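Local coordinates for UPF0141 protein yjdB (Campylobacter jejuni subsp. jejuni HB93-13, PDB 4TN0) that probably transfers phosphoethanolamine in the periplasm, using a zinc site of the alkaline phosphatase type, and is required for polymyxin resistance and motility, at residues V21-E26 and S205-L210; N89-L94 and Q146-L151; Y95-D100 and F289-S294; A101-N106 and K112-R117. All coordinates share one frame; numbering follows the deposited sequence.

Contact 1. Residues V21-E26 and S205-L210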
loop_
_atom_site.group_PDB
_atom_site.type_symbol
_atom_site.label_atom_id
_atom_site.label_comp_id
_atom_site.label_asym_id
_atom_site.label_seq_id
_atom_site.Cartn_x
_atom_site.Cartn_y
_atom_site.Cartn_z
ATOM N N VAL A 21 -6.396 -2.841 -8.163
ATOM C CA VAL A 21 -4.963 -2.551 -8.153
ATOM C C VAL A 21 -4.571 -2.219 -6.717
ATOM O O VAL A 21 -5.037 -1.226 -6.145
ATOM C CB VAL A 21 -4.573 -1.379 -9.109
ATOM C CG1 VAL A 21 -3.125 -0.974 -8.895
ATOM C CG2 VAL A 21 -4.802 -1.746 -10.588
ATOM N N LEU A 22 -3.767 -3.101 -6.126
ATOM C CA LEU A 22 -3.290 -2.934 -4.751
ATOM C C LEU A 22 -1.874 -2.386 -4.782
ATOM O O LEU A 22 -0.954 -3.047 -5.265
ATOM C CB LEU A 22 -3.307 -4.263 -4.002
ATOM C CG LEU A 22 -2.817 -4.284 -2.562
ATOM C CD1 LEU A 22 -3.727 -3.454 -1.669
ATOM C CD2 LEU A 22 -2.748 -5.714 -2.072
ATOM N N VAL A 23 -1.672 -1.185 -4.282
ATOM C CA VAL A 23 -0.314 -0.675 -4.291
ATOM C C VAL A 23 0.292 -0.718 -2.889
ATOM O O VAL A 23 -0.160 -0.009 -1.986
ATOM C CB VAL A 23 -0.240 0.754 -4.854
ATOM C CG1 VAL A 23 1.204 1.226 -4.860
ATOM C CG2 VAL A 23 -0.770 0.766 -6.273
ATOM N N VAL A 24 1.298 -1.582 -2.721
ATOM C CA VAL A 24 2.062 -1.670 -1.474
ATOM C C VAL A 24 3.239 -0.691 -1.490
ATOM O O VAL A 24 4.231 -0.864 -2.212
ATOM C CB VAL A 24 2.593 -3.097 -1.224
ATOM C CG1 VAL A 24 3.466 -3.147 0.038
ATOM C CG2 VAL A 24 1.442 -4.096 -1.166
ATOM N N GLY A 25 3.117 0.343 -0.675
ATOM C CA GLY A 25 4.136 1.368 -0.606
ATOM C C GLY A 25 5.347 1.018 0.241
ATOM O O GLY A 25 5.605 -0.145 0.593
ATOM N N GLU A 26 6.133 2.039 0.531
ATOM C CA GLU A 26 7.391 1.811 1.208
ATOM C C GLU A 26 7.802 3.084 1.943
ATOM O O GLU A 26 7.987 4.134 1.312
ATOM C CB GLU A 26 8.472 1.368 0.206
ATOM C CG GLU A 26 9.872 1.270 0.813
ATOM C CD GLU A 26 9.956 0.168 1.845
ATOM O OE1 GLU A 26 10.206 -1.003 1.470
ATOM O OE2 GLU A 26 9.720 0.472 3.034
ATOM N N SER A 205 -2.021 8.676 -9.358
ATOM C CA SER A 205 -3.024 9.255 -10.242
ATOM C C SER A 205 -2.831 8.764 -11.686
ATOM O O SER A 205 -3.796 8.687 -12.434
ATOM C CB SER A 205 -3.026 10.786 -10.147
ATOM O OG SER A 205 -1.963 11.358 -10.870
ATOM N N GLU A 206 -1.606 8.414 -12.072
ATOM C CA GLU A 206 -1.367 7.769 -13.367
ATOM C C GLU A 206 -2.015 6.393 -13.423
ATOM O O GLU A 206 -2.455 5.945 -14.483
ATOM C CB GLU A 206 0.125 7.652 -13.656
ATOM C CG GLU A 206 0.769 8.971 -14.074
ATOM C CD GLU A 206 0.260 9.512 -15.410
ATOM O OE1 GLU A 206 0.533 8.867 -16.443
ATOM O OE2 GLU A 206 -0.386 10.588 -15.422
ATOM N N ILE A 207 -2.048 5.713 -12.283
ATOM C CA ILE A 207 -2.716 4.419 -12.192
ATOM C C ILE A 207 -4.222 4.612 -12.345
ATOM O O ILE A 207 -4.861 3.919 -13.125
ATOM C CB ILE A 207 -2.389 3.715 -10.858
ATOM C CG1 ILE A 207 -1.010 3.063 -10.954
ATOM C CG2 ILE A 207 -3.445 2.643 -10.506
ATOM C CD1 ILE A 207 -0.475 2.603 -9.623
ATOM N N ILE A 208 -4.767 5.586 -11.623
ATOM C CA ILE A 208 -6.166 5.963 -11.748
ATOM C C ILE A 208 -6.485 6.336 -13.196
ATOM O O ILE A 208 -7.525 5.956 -13.741
ATOM C CB ILE A 208 -6.502 7.160 -10.818
ATOM C CG1 ILE A 208 -6.421 6.752 -9.349
ATOM C CG2 ILE A 208 -7.880 7.717 -11.095
ATOM C CD1 ILE A 208 -6.798 7.859 -8.403
ATOM N N LYS A 209 -5.552 7.056 -13.817
ATOM C CA LYS A 209 -5.681 7.565 -15.184
ATOM C C LYS A 209 -5.777 6.430 -16.193
ATOM O O LYS A 209 -6.468 6.535 -17.196
ATOM C CB LYS A 209 -4.478 8.482 -15.479
ATOM C CG LYS A 209 -4.293 9.059 -16.893
ATOM C CD LYS A 209 -3.518 10.402 -16.747
ATOM C CE LYS A 209 -2.684 10.804 -17.968
ATOM N NZ LYS A 209 -2.327 9.660 -18.846
ATOM N N LEU A 210 -5.095 5.332 -15.905
ATOM C CA LEU A 210 -5.158 4.157 -16.754
ATOM C C LEU A 210 -6.421 3.363 -16.425
ATOM O O LEU A 210 -6.943 2.619 -17.261
ATOM C CB LEU A 210 -3.903 3.295 -16.581
ATOM C CG LEU A 210 -2.653 3.808 -17.323
ATOM C CD1 LEU A 210 -1.402 3.148 -16.777
ATOM C CD2 LEU A 210 -2.733 3.637 -18.848
#

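Contact 2. Residues N89-L94 and Q146-L151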
loop_
_atom_site.group_PDB
_atom_site.type_symbol
_atom_site.label_atom_id
_atom_site.label_comp_id
_atom_site.label_asym_id
_atom_site.label_seq_id
_atom_site.Cartn_x
_atom_site.Cartn_y
_atom_site.Cartn_z
ATOM N N ASN A 89 -1.398 -16.937 2.339
ATOM C CA ASN A 89 -1.798 -15.575 2.679
ATOM C C ASN A 89 -3.015 -15.208 1.843
ATOM O O ASN A 89 -3.507 -16.030 1.089
ATOM C CB ASN A 89 -0.636 -14.569 2.449
ATOM C CG ASN A 89 -0.133 -14.550 0.984
ATOM O OD1 ASN A 89 -0.844 -14.108 0.075
ATOM N ND2 ASN A 89 1.093 -15.025 0.760
ATOM N N ALA A 90 -3.500 -13.979 1.971
ATOM C CA ALA A 90 -4.647 -13.526 1.186
ATOM C C ALA A 90 -4.484 -13.755 -0.331
ATOM O O ALA A 90 -5.446 -14.083 -1.014
ATOM C CB ALA A 90 -4.907 -12.062 1.456
ATOM N N MET A 91 -3.274 -13.590 -0.856
ATOM C CA MET A 91 -3.053 -13.764 -2.290
ATOM C C MET A 91 -3.230 -15.230 -2.723
ATOM O O MET A 91 -3.669 -15.510 -3.828
ATOM C CB MET A 91 -1.648 -13.275 -2.694
ATOM C CG MET A 91 -1.367 -11.817 -2.391
ATOM S SD MET A 91 -2.457 -10.680 -3.247
ATOM C CE MET A 91 -2.110 -11.141 -4.950
ATOM N N ASP A 92 -2.801 -16.154 -1.878
ATOM C CA ASP A 92 -2.972 -17.571 -2.152
ATOM C C ASP A 92 -4.464 -17.914 -2.172
ATOM O O ASP A 92 -4.916 -18.725 -2.966
ATOM C CB ASP A 92 -2.272 -18.423 -1.090
ATOM C CG ASP A 92 -0.785 -18.224 -1.074
ATOM O OD1 ASP A 92 -0.133 -18.375 -2.140
ATOM O OD2 ASP A 92 -0.280 -17.885 0.023
ATOM N N VAL A 93 -5.218 -17.327 -1.251
ATOM C CA VAL A 93 -6.650 -17.564 -1.206
ATOM C C VAL A 93 -7.331 -17.055 -2.466
ATOM O O VAL A 93 -8.150 -17.762 -3.044
ATOM C CB VAL A 93 -7.297 -16.927 0.029
ATOM C CG1 VAL A 93 -8.808 -17.152 0.010
ATOM C CG2 VAL A 93 -6.686 -17.525 1.275
ATOM N N LEU A 94 -6.963 -15.864 -2.931
ATOM C CA LEU A 94 -7.570 -15.350 -4.160
ATOM C C LEU A 94 -7.167 -16.191 -5.365
ATOM O O LEU A 94 -7.983 -16.425 -6.254
ATOM C CB LEU A 94 -7.181 -13.905 -4.402
ATOM C CG LEU A 94 -7.556 -12.876 -3.348
ATOM C CD1 LEU A 94 -6.902 -11.548 -3.714
ATOM C CD2 LEU A 94 -9.046 -12.729 -3.268
ATOM N N GLN A 146 -12.107 -11.332 -13.250
ATOM C CA GLN A 146 -11.712 -10.780 -11.946
ATOM C C GLN A 146 -10.187 -10.794 -11.780
ATOM O O GLN A 146 -9.542 -11.848 -11.896
ATOM C CB GLN A 146 -12.376 -11.553 -10.806
ATOM C CG GLN A 146 -13.751 -11.041 -10.406
ATOM C CD GLN A 146 -14.886 -11.781 -11.086
ATOM O OE1 GLN A 146 -14.741 -12.930 -11.525
ATOM N NE2 GLN A 146 -16.037 -11.128 -11.163
ATOM N N ASN A 147 -9.615 -9.621 -11.520
ATOM C CA ASN A 147 -8.157 -9.475 -11.453
ATOM C C ASN A 147 -7.679 -8.694 -10.244
ATOM O O ASN A 147 -8.227 -7.628 -9.937
ATOM C CB ASN A 147 -7.632 -8.754 -12.698
ATOM C CG ASN A 147 -8.186 -9.316 -13.987
ATOM O OD1 ASN A 147 -7.563 -10.164 -14.634
ATOM N ND2 ASN A 147 -9.369 -8.846 -14.367
ATOM N N ILE A 148 -6.637 -9.186 -9.575
ATOM C CA ILE A 148 -5.907 -8.318 -8.649
ATOM C C ILE A 148 -4.487 -8.186 -9.146
ATOM O O ILE A 148 -3.804 -9.180 -9.427
ATOM C CB ILE A 148 -5.915 -8.814 -7.168
ATOM C CG1 ILE A 148 -5.242 -7.770 -6.268
ATOM C CG2 ILE A 148 -5.275 -10.194 -7.024
ATOM C CD1 ILE A 148 -5.325 -8.061 -4.778
ATOM N N ILE A 149 -4.067 -6.933 -9.267
ATOM C CA ILE A 149 -2.706 -6.585 -9.622
ATOM C C ILE A 149 -2.024 -5.879 -8.461
ATOM O O ILE A 149 -2.490 -4.832 -7.981
ATOM C CB ILE A 149 -2.677 -5.683 -10.873
ATOM C CG1 ILE A 149 -3.489 -6.352 -12.003
ATOM C CG2 ILE A 149 -1.226 -5.392 -11.281
ATOM C CD1 ILE A 149 -3.516 -5.591 -13.316
ATOM N N VAL A 150 -0.934 -6.466 -7.979
ATOM C CA VAL A 150 -0.169 -5.835 -6.906
ATOM C C VAL A 150 1.045 -5.096 -7.471
ATOM O O VAL A 150 1.826 -5.646 -8.260
ATOM C CB VAL A 150 0.303 -6.849 -5.853
ATOM C CG1 VAL A 150 1.086 -6.123 -4.760
ATOM C CG2 VAL A 150 -0.887 -7.603 -5.243
ATOM N N LEU A 151 1.158 -3.822 -7.114
ATOM C CA LEU A 151 2.365 -3.081 -7.411
ATOM C C LEU A 151 3.067 -2.766 -6.085
ATOM O O LEU A 151 2.502 -2.068 -5.227
ATOM C CB LEU A 151 2.048 -1.802 -8.185
ATOM C CG LEU A 151 1.204 -1.998 -9.452
ATOM C CD1 LEU A 151 0.889 -0.657 -10.122
ATOM C CD2 LEU A 151 1.853 -2.973 -10.417
#

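Contact 3. Residues Y95-D100 and F289-S294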
loop_
_atom_site.group_PDB
_atom_site.type_symbol
_atom_site.label_atom_id
_atom_site.label_comp_id
_atom_site.label_asym_id
_atom_site.label_seq_id
_atom_site.Cartn_x
_atom_site.Cartn_y
_atom_site.Cartn_z
ATOM N N TYR A 95 -5.924 -16.667 -5.384
ATOM C CA TYR A 95 -5.436 -17.467 -6.507
ATOM C C TYR A 95 -6.114 -18.824 -6.594
ATOM O O TYR A 95 -6.516 -19.257 -7.671
ATOM C CB TYR A 95 -3.928 -17.687 -6.401
ATOM C CG TYR A 95 -3.334 -18.616 -7.454
ATOM C CD1 TYR A 95 -2.796 -18.116 -8.636
ATOM C CD2 TYR A 95 -3.301 -19.999 -7.252
ATOM C CE1 TYR A 95 -2.244 -18.964 -9.590
ATOM C CE2 TYR A 95 -2.758 -20.850 -8.193
ATOM C CZ TYR A 95 -2.230 -20.329 -9.362
ATOM O OH TYR A 95 -1.686 -21.180 -10.301
ATOM N N LYS A 96 -6.232 -19.495 -5.456
ATOM C CA LYS A 96 -6.793 -20.833 -5.433
ATOM C C LYS A 96 -8.302 -20.786 -5.649
ATOM O O LYS A 96 -8.930 -21.803 -5.918
ATOM C CB LYS A 96 -6.426 -21.540 -4.122
ATOM C CG LYS A 96 -7.220 -21.112 -2.914
ATOM C CD LYS A 96 -6.716 -21.829 -1.673
ATOM C CE LYS A 96 -7.637 -21.582 -0.490
ATOM N NZ LYS A 96 -7.019 -22.138 0.732
ATOM N N THR A 97 -8.851 -19.581 -5.578
ATOM C CA THR A 97 -10.280 -19.342 -5.677
ATOM C C THR A 97 -10.581 -18.770 -7.091
ATOM O O THR A 97 -11.685 -18.320 -7.417
ATOM C CB THR A 97 -10.704 -18.439 -4.491
ATOM O OG1 THR A 97 -10.888 -19.258 -3.330
ATOM C CG2 THR A 97 -11.944 -17.749 -4.711
ATOM N N GLY A 98 -9.566 -18.828 -7.951
ATOM C CA GLY A 98 -9.744 -18.542 -9.363
ATOM C C GLY A 98 -9.571 -17.100 -9.796
ATOM O O GLY A 98 -9.741 -16.794 -10.968
ATOM N N VAL A 99 -9.268 -16.205 -8.861
ATOM C CA VAL A 99 -8.996 -14.805 -9.205
ATOM C C VAL A 99 -7.681 -14.664 -9.979
ATOM O O VAL A 99 -6.701 -15.340 -9.674
ATOM C CB VAL A 99 -8.951 -13.935 -7.950
ATOM C CG1 VAL A 99 -8.867 -12.464 -8.315
ATOM C CG2 VAL A 99 -10.175 -14.213 -7.096
ATOM N N ASP A 100 -7.672 -13.813 -11.003
ATOM C CA ASP A 100 -6.434 -13.512 -11.739
ATOM C C ASP A 100 -5.517 -12.602 -10.889
ATOM O O ASP A 100 -5.871 -11.459 -10.566
ATOM C CB ASP A 100 -6.756 -12.860 -13.088
ATOM C CG ASP A 100 -5.530 -12.719 -13.994
ATOM O OD1 ASP A 100 -4.373 -12.710 -13.505
ATOM O OD2 ASP A 100 -5.735 -12.608 -15.219
ATOM N N PHE A 289 -13.381 -9.722 -3.776
ATOM C CA PHE A 289 -13.689 -10.667 -4.842
ATOM C C PHE A 289 -14.771 -11.646 -4.386
ATOM O O PHE A 289 -14.966 -12.693 -4.997
ATOM C CB PHE A 289 -12.421 -11.396 -5.280
ATOM C CG PHE A 289 -11.425 -10.490 -5.916
ATOM C CD1 PHE A 289 -11.430 -10.284 -7.285
ATOM C CD2 PHE A 289 -10.512 -9.793 -5.141
ATOM C CE1 PHE A 289 -10.524 -9.424 -7.873
ATOM C CE2 PHE A 289 -9.606 -8.935 -5.727
ATOM C CZ PHE A 289 -9.613 -8.749 -7.091
ATOM N N ASN A 290 -15.516 -11.239 -3.354
ATOM C CA ASN A 290 -16.627 -12.014 -2.795
ATOM C C ASN A 290 -16.266 -13.447 -2.415
ATOM O O ASN A 290 -17.030 -14.372 -2.697
ATOM C CB ASN A 290 -17.802 -12.045 -3.786
ATOM C CG ASN A 290 -18.319 -10.659 -4.122
ATOM O OD1 ASN A 290 -18.196 -10.191 -5.262
ATOM N ND2 ASN A 290 -18.874 -9.981 -3.122
ATOM N N VAL A 291 -15.102 -13.643 -1.801
ATOM C CA VAL A 291 -14.700 -14.993 -1.408
ATOM C C VAL A 291 -15.529 -15.455 -0.211
ATOM O O VAL A 291 -15.570 -14.786 0.830
ATOM C CB VAL A 291 -13.188 -15.083 -1.067
ATOM C CG1 VAL A 291 -12.851 -16.454 -0.504
ATOM C CG2 VAL A 291 -12.346 -14.826 -2.308
ATOM N N LYS A 292 -16.193 -16.598 -0.362
ATOM C CA LYS A 292 -17.026 -17.112 0.713
ATOM C C LYS A 292 -16.186 -18.064 1.557
ATOM O O LYS A 292 -15.647 -19.042 1.050
ATOM C CB LYS A 292 -18.279 -17.813 0.159
ATOM C CG LYS A 292 -19.253 -16.886 -0.584
ATOM C CD LYS A 292 -19.837 -15.814 0.351
ATOM C CE LYS A 292 -20.771 -14.815 -0.359
ATOM N NZ LYS A 292 -22.058 -15.391 -0.861
ATOM N N THR A 293 -16.061 -17.744 2.840
ATOM C CA THR A 293 -15.242 -18.522 3.761
ATOM C C THR A 293 -15.489 -18.037 5.178
ATOM O O THR A 293 -15.898 -16.896 5.388
ATOM C CB THR A 293 -13.714 -18.425 3.435
ATOM O OG1 THR A 293 -12.956 -19.089 4.457
ATOM C CG2 THR A 293 -13.254 -16.963 3.342
ATOM N N SER A 294 -15.260 -18.913 6.149
ATOM C CA SER A 294 -15.497 -18.580 7.552
ATOM C C SER A 294 -14.419 -17.658 8.130
ATOM O O SER A 294 -14.648 -16.986 9.143
ATOM C CB SER A 294 -15.594 -19.851 8.389
ATOM O OG SER A 294 -14.387 -20.582 8.321
#

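Contact 4. Residues A101-N106 and K112-R117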
loop_
_atom_site.group_PDB
_atom_site.type_symbol
_atom_site.label_atom_id
_atom_site.label_comp_id
_atom_site.label_asym_id
_atom_site.label_seq_id
_atom_site.Cartn_x
_atom_site.Cartn_y
_atom_site.Cartn_z
ATOM N N ALA A 101 -4.363 -13.137 -10.496
ATOM C CA ALA A 101 -3.437 -12.430 -9.614
ATOM C C ALA A 101 -2.098 -12.143 -10.271
ATOM O O ALA A 101 -1.432 -13.055 -10.756
ATOM C CB ALA A 101 -3.224 -13.236 -8.335
ATOM N N ALA A 102 -1.712 -10.873 -10.287
ATOM C CA ALA A 102 -0.379 -10.458 -10.756
ATOM C C ALA A 102 0.352 -9.648 -9.669
ATOM O O ALA A 102 -0.267 -8.816 -8.977
ATOM C CB ALA A 102 -0.481 -9.662 -12.050
ATOM N N TRP A 103 1.644 -9.934 -9.484
ATOM C CA TRP A 103 2.479 -9.206 -8.524
ATOM C C TRP A 103 3.738 -8.620 -9.205
ATOM O O TRP A 103 4.628 -9.359 -9.627
ATOM C CB TRP A 103 2.863 -10.130 -7.354
ATOM C CG TRP A 103 3.619 -9.453 -6.218
ATOM C CD1 TRP A 103 4.902 -9.001 -6.253
ATOM C CD2 TRP A 103 3.141 -9.189 -4.888
ATOM N NE1 TRP A 103 5.249 -8.452 -5.047
ATOM C CE2 TRP A 103 4.185 -8.560 -4.186
ATOM C CE3 TRP A 103 1.932 -9.413 -4.230
ATOM C CZ2 TRP A 103 4.058 -8.150 -2.851
ATOM C CZ3 TRP A 103 1.800 -9.006 -2.914
ATOM C CH2 TRP A 103 2.863 -8.384 -2.233
ATOM N N PHE A 104 3.805 -7.294 -9.312
ATOM C CA PHE A 104 4.972 -6.637 -9.907
ATOM C C PHE A 104 5.784 -5.867 -8.836
ATOM O O PHE A 104 5.281 -4.921 -8.217
ATOM C CB PHE A 104 4.541 -5.690 -11.032
ATOM C CG PHE A 104 3.748 -6.357 -12.116
ATOM C CD1 PHE A 104 4.133 -7.590 -12.619
ATOM C CD2 PHE A 104 2.602 -5.759 -12.626
ATOM C CE1 PHE A 104 3.395 -8.213 -13.616
ATOM C CE2 PHE A 104 1.858 -6.382 -13.627
ATOM C CZ PHE A 104 2.259 -7.610 -14.117
ATOM N N ASP A 105 7.040 -6.266 -8.637
ATOM C CA ASP A 105 7.823 -5.795 -7.493
ATOM C C ASP A 105 9.051 -4.989 -7.897
ATOM O O ASP A 105 9.957 -5.506 -8.555
ATOM C CB ASP A 105 8.249 -6.993 -6.643
ATOM C CG ASP A 105 8.527 -6.619 -5.197
ATOM O OD1 ASP A 105 9.390 -5.758 -4.966
ATOM O OD2 ASP A 105 7.836 -7.150 -4.293
ATOM N N ASN A 106 9.083 -3.726 -7.477
ATOM C CA ASN A 106 10.226 -2.844 -7.709
ATOM C C ASN A 106 11.002 -2.561 -6.408
ATOM O O ASN A 106 11.938 -1.759 -6.371
ATOM C CB ASN A 106 9.761 -1.531 -8.336
ATOM C CG ASN A 106 10.921 -0.707 -8.886
ATOM O OD1 ASN A 106 11.844 -1.260 -9.477
ATOM N ND2 ASN A 106 10.864 0.615 -8.718
ATOM N N LYS A 112 9.082 -10.418 0.288
ATOM C CA LYS A 112 9.198 -11.087 1.594
ATOM C C LYS A 112 8.320 -12.333 1.695
ATOM O O LYS A 112 7.690 -12.573 2.723
ATOM C CB LYS A 112 8.850 -10.127 2.738
ATOM C CG LYS A 112 9.679 -8.850 2.802
ATOM C CD LYS A 112 11.011 -9.105 3.491
ATOM C CE LYS A 112 11.921 -7.880 3.515
ATOM N NZ LYS A 112 13.121 -8.167 2.704
ATOM N N GLY A 113 8.276 -13.111 0.617
ATOM C CA GLY A 113 7.579 -14.392 0.607
ATOM C C GLY A 113 6.084 -14.373 0.335
ATOM O O GLY A 113 5.445 -15.428 0.328
ATOM N N VAL A 114 5.519 -13.191 0.113
ATOM C CA VAL A 114 4.081 -13.079 -0.104
ATOM C C VAL A 114 3.668 -13.556 -1.507
ATOM O O VAL A 114 2.639 -14.216 -1.669
ATOM C CB VAL A 114 3.611 -11.635 0.103
ATOM C CG1 VAL A 114 2.138 -11.501 -0.224
ATOM C CG2 VAL A 114 3.858 -11.211 1.548
ATOM N N CYS A 115 4.498 -13.238 -2.504
ATOM C CA CYS A 115 4.187 -13.439 -3.922
ATOM C C CYS A 115 4.731 -14.761 -4.469
ATOM O O CYS A 115 4.565 -15.075 -5.652
ATOM C CB CYS A 115 4.787 -12.298 -4.764
ATOM S SG CYS A 115 6.622 -12.336 -4.803
ATOM N N ASP A 116 5.388 -15.521 -3.602
ATOM C CA ASP A 116 6.165 -16.685 -4.016
ATOM C C ASP A 116 5.398 -17.744 -4.820
ATOM O O ASP A 116 5.961 -18.396 -5.698
ATOM C CB ASP A 116 6.784 -17.325 -2.777
ATOM C CG ASP A 116 7.932 -16.497 -2.214
ATOM O OD1 ASP A 116 8.147 -15.360 -2.692
ATOM O OD2 ASP A 116 8.617 -16.983 -1.293
ATOM N N ARG A 117 4.121 -17.922 -4.509
ATOM C CA ARG A 117 3.355 -18.989 -5.120
ATOM C C ARG A 117 2.385 -18.445 -6.166
ATOM O O ARG A 117 1.443 -19.127 -6.563
ATOM C CB ARG A 117 2.608 -19.779 -4.048
ATOM C CG ARG A 117 3.506 -20.606 -3.141
ATOM C CD ARG A 117 2.760 -20.963 -1.865
ATOM N NE ARG A 117 2.245 -19.743 -1.262
ATOM C CZ ARG A 117 2.975 -18.958 -0.466
ATOM N NH1 ARG A 117 2.460 -17.847 0.042
ATOM N NH2 ARG A 117 4.231 -19.287 -0.181
#

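Contact 1. Residues V21-E26 and S205-L210
V21 and V23 meet I207 where helix 186-211 packs on the central mixed sheet of the alkaline phosphatase-like fold. The valines lie two apart on strand 18-24, so both side chains project from the same face of the sheet. I207 is the one helix residue of 205-210 that touches them, and it divides its two branches between them. Its CG2 is anti to the backbone N and lies 4.0 Å from CG1 of V21. Its other branch starts anti to the carbonyl carbon (chi1 -80°) and then runs out extended (chi2 168°). This carries CD1 further along the strand, to 3.8 Å from CG2 of V23. The two valines share one rotamer but offer different methyls: V21 uses the one anti to its backbone N, V23 the one anti to its carbonyl carbon. All three side chains are buried, and no hydrogen bond crosses between the segments. L151 of the adjacent strand 146-152 also touches I207, and F136 of helix 133-139 lies against V21. Past the end of the strand, E26 turns into the metal site with D226 and H227. Its carboxylate is split between two tasks: OE2 is a ligand of the zinc ion, and OE1 accepts a hydrogen bond from ND2 of N107.

Contact 2. Residues N89-L94 and Q146-L151
I148 and V150 of strand 146-152 receive M91 and L94 of helix 90-96, a helix-on-sheet layer of the alkaline phosphatase-like α/β fold. The short helix and strand axes run nearly antiparallel, at 154°, and approach to 10.9 Å. Along the strand, Q146 and N147 come first and serve neighbouring parts of the chain; ND2 of N147 donates to the carbonyl O of K18. I148 is the first to meet the helix, and it does so with two methyls. Its CG2 touches both CE of M91 and CD1 of L94, at 3.9 Å each. Its CD1 lies 4.0 Å from CD1 of L94; the two side chains cross at about a right angle. I149 points to the other face of the sheet. V150 returns to the helix side and meets M91 tip to tip, with CG2 3.8 Å from CE of M91. M91 can serve both strand residues because the bends at chi2 and chi3 (-61° and -59°) bring its SD and CE close to both. At the helix start, N89 and D92 form a capping box. OD2 of D92 takes the backbone N-H of N89 on its anti lone pair and also forms a salt bridge with R117. The return bond, from the backbone N of D92 to OD1 of N89, is weak. The same OD1 of N89 also accepts from the backbone N of M91 at 2.7 Å, in the carbonyl plane.

Contact 3. Residues Y95-D100 and F289-S294
T97 and V99 flank the turn that ends helix 90-96, and they meet V291 and F289 respectively. T97 comes first. Its CG2 is anti to the backbone N and lies 3.8 Å from CG2 of V291, methyl against methyl. G98 follows with positive phi, as the C-prime residue of a Schellman motif. In that motif the backbone N of G98 bonds to O of Y95, and N of V99 to O of L94. V99 then turns its side chain onto the ring of F289. Its CG1 makes a CH-pi contact over one face, 3.8 Å from the F289 ring centroid and 25° off the normal. The methyl sits toward the rim, about equally close to CD1 and CE1. The second methyl, CG2, rests near CB of F289. D100 leads its carboxylate away, to K139 and S144. The partner segment also leaves a helix through a Schellman motif, with N290 as C-prime, so two helix ends meet here. Helix 90-96 thus joins the exit of helix 281-288, while F289 reaches inward to L20 of strand 18-24 and I148 of strand 146-152, and D100 opens strand 100-105.

Contact 4. Residues A101-N106 and K112-R117
W103 and C115 have the closest CA atoms, 6.5 Å apart, where the loop 112-117 folds back over strand 100-105 without a backbone hydrogen bond between the segments. C115 covers one face of the W103 indole. Its CB sits 3.5 Å from the centroid of the five-membered ring, 13° off the normal, in a CH-pi contact. SG lies over the same ring at 4.2 Å from that centroid, a sulfur-aromatic contact nearer the CD1 and NE1 side. The sulfur stands between the backbone N and carbonyl carbon of C115, and from there it also forms the disulfide to C111. V114 meets the far end of the indole obliquely, with CG1 3.7 Å from CZ3 of W103. The ring's rotation is fixed at its polar edge. NE1 of W103 donates to OD2 of D105, two residues further along the strand, at 3.0 Å and 176°. The acceptor lies in the plane of the indole and is met on its anti side, 18° out of the carboxylate plane. H152 gives the same oxygen a second bond through ND1. OD2 of D105 thus takes two bonds, while OD1 accepts from the backbone N of N107. F73 of helix 68-73 also meets the indole, and V150 touches it from strand 146-152. This is a disulfide-closed loop following a parallel strand: the C111-C115 bridge is laid on a tryptophan of the central sheet, in the α/β core of an alkaline phosphatase-like domain.

All four contacts belong to one alkaline phosphatase-like domain. Contacts 1, 2 and 4 lie on its central sheet, and contact 3 sits where D100 begins strand 100-105. In the sheet, strands 100-105, 146-152 and 18-24 lie side by side and parallel. Contact 1 brings helix 186-211 onto it, and contact 2 brings helix 90-96. Their centres are 15 Å apart. Contacts 2 and 3 share helix 90-96, with centres 9 Å apart. Contact 4, also 9 Å from contact 2, is linked to it by the D92-R117 salt bridge. Along the chain, contact 4 is nested inside contact 2, which is nested inside contact 1. Contact 3 crosses both contact 1 and contact 2, tying distant parts of the sequence into one domain.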